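Local structure of putative polyketide synthase (Brevibacillus brevis, 6HP2) at residues L297-T300 against K301-E304. The protein is the O-methyltransferase domain of a modular trans-AT polyketide synthase, probably acting in bacillaene biosynthesis, and binds S-adenosyl-L-homocysteine, the demethylated form of its methyl donor. Sequence-based numbering, arbitrary orientation.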
loop_
_atom_site.group_PDB
_atom_site.type_symbol
_atom_site.label_atom_id
_atom_site.label_comp_id
_atom_site.label_asym_id
_atom_site.label_seq_id
_atom_site.Cartn_x
_atom_site.Cartn_y
_atom_site.Cartn_z
ATOM N N LEU A 297 -12.900 -22.808 -5.653
ATOM C CA LEU A 297 -13.252 -22.371 -6.991
ATOM C C LEU A 297 -12.183 -22.875 -7.959
ATOM O O LEU A 297 -11.001 -22.960 -7.606
ATOM C CB LEU A 297 -13.342 -20.849 -7.013
ATOM C CG LEU A 297 -14.383 -20.113 -7.822
ATOM C CD1 LEU A 297 -15.777 -20.690 -7.567
ATOM C CD2 LEU A 297 -14.365 -18.618 -7.512
ATOM N N THR A 298 -12.602 -23.244 -9.172
ATOM C CA THR A 298 -11.599 -23.622 -10.161
ATOM C C THR A 298 -10.724 -22.406 -10.544
ATOM O O THR A 298 -11.074 -21.233 -10.320
ATOM C CB THR A 298 -12.240 -24.215 -11.414
ATOM O OG1 THR A 298 -12.915 -23.198 -12.158
ATOM C CG2 THR A 298 -13.262 -25.344 -11.054
ATOM N N TYR A 299 -9.529 -22.695 -11.071
ATOM C CA TYR A 299 -8.659 -21.615 -11.525
ATOM C C TYR A 299 -9.382 -20.763 -12.549
ATOM O O TYR A 299 -9.362 -19.537 -12.476
ATOM C CB TYR A 299 -7.368 -22.186 -12.123
ATOM C CG TYR A 299 -6.531 -21.176 -12.843
ATOM C CD1 TYR A 299 -5.574 -20.410 -12.168
ATOM C CD2 TYR A 299 -6.670 -20.984 -14.205
ATOM C CE1 TYR A 299 -4.831 -19.448 -12.837
ATOM C CE2 TYR A 299 -5.921 -20.036 -14.876
ATOM C CZ TYR A 299 -4.991 -19.296 -14.198
ATOM O OH TYR A 299 -4.191 -18.382 -14.899
ATOM N N THR A 300 -10.052 -21.417 -13.514
ATOM C CA THR A 300 -10.728 -20.673 -14.573
ATOM C C THR A 300 -11.789 -19.744 -13.997
ATOM O O THR A 300 -11.939 -18.611 -14.453
ATOM C CB THR A 300 -11.317 -21.637 -15.591
ATOM O OG1 THR A 300 -10.255 -22.474 -16.071
ATOM C CG2 THR A 300 -11.938 -20.885 -16.751
ATOM N N LYS A 301 -12.522 -20.201 -12.986
ATOM C CA LYS A 301 -13.558 -19.373 -12.384
ATOM C C LYS A 301 -12.957 -18.253 -11.553
ATOM O O LYS A 301 -13.511 -17.139 -11.482
ATOM C CB LYS A 301 -14.474 -20.240 -11.514
ATOM C CG LYS A 301 -15.499 -21.080 -12.322
ATOM C CD LYS A 301 -16.510 -20.182 -13.027
ATOM C CE LYS A 301 -17.716 -20.956 -13.510
ATOM N NZ LYS A 301 -17.346 -22.000 -14.499
ATOM N N ARG A 302 -11.820 -18.512 -10.923
ATOM C CA ARG A 302 -11.118 -17.418 -10.264
ATOM C C ARG A 302 -10.693 -16.358 -11.268
ATOM O O ARG A 302 -10.789 -15.145 -10.985
ATOM C CB ARG A 302 -9.923 -17.949 -9.488
ATOM C CG ARG A 302 -10.330 -18.860 -8.306
ATOM C CD ARG A 302 -9.209 -19.080 -7.295
ATOM N NE ARG A 302 -8.092 -19.846 -7.799
ATOM C CZ ARG A 302 -7.920 -21.147 -7.598
ATOM N NH1 ARG A 302 -8.796 -21.847 -6.883
ATOM N NH2 ARG A 302 -6.864 -21.756 -8.099
ATOM N N CYS A 303 -10.216 -16.788 -12.442
ATOM C CA CYS A 303 -9.824 -15.828 -13.486
ATOM C C CYS A 303 -11.008 -15.012 -13.959
ATOM O O CYS A 303 -10.917 -13.793 -14.102
ATOM C CB CYS A 303 -9.203 -16.558 -14.685
ATOM S SG CYS A 303 -7.536 -17.098 -14.316
ATOM N N GLU A 304 -12.144 -15.671 -14.184
ATOM C CA GLU A 304 -13.312 -14.965 -14.683
ATOM C C GLU A 304 -13.823 -13.993 -13.644
ATOM O O GLU A 304 -14.220 -12.869 -13.979
ATOM C CB GLU A 304 -14.413 -15.978 -15.085
ATOM C CG GLU A 304 -13.932 -16.848 -16.232
ATOM C CD GLU A 304 -14.957 -17.891 -16.649
ATOM O OE1 GLU A 304 -14.870 -18.352 -17.811
ATOM O OE2 GLU A 304 -15.832 -18.232 -15.808
#
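T298 caps the N-terminus of helix 299-310 by holding the backbone amide of K301, a local first-turn contact on the surface of the Rossmann-like methyltransferase domain, away from the S-adenosyl-L-homocysteine site. As N-cap, the threonine supplies a short side chain whose hydroxyl can turn back to one of the first amides of the helix, which the preceding, non-helical residues do not serve in the regular i to i+4 way. Its OG1 accepts from K301 N at 3.1 Å. The T298 carbonyl starts the helical bonding, taking R302 N onto its O at 2.9 Å; Y299 O and T300 O receive the amides of C303 and E304 in the same i to i+4 pattern.

L297, just ahead of the cap, lays its apolar branch on the methylene parts of the next turn: its CG meets K301 CB at 3.7 Å, the two side chains crossing at about a right angle, and its CB meets CG of R302. Arginine suits this buried position because its length and several N-H groups let it reach backbone carbonyls beyond the turn. A bend at chi3 (-67°) carries the guanidinium back past the helix start, one face over Y299 CA. There NE bonds to A229 O, joining the helix to helix 221-230, and NH1 bonds to A294 O.

Y299 and C303, one turn apart, also pack against helix 221-230, both touching A229. The chi1 of Y299 (169°) swings its ring away from the residue's own N and against the thiol of C303, whose small, polarisable sulfur makes a Cys sulfur-aromatic contact over one face: SG lies 3.7 Å from the Y299 ring centroid, displaced toward CE2 and CZ.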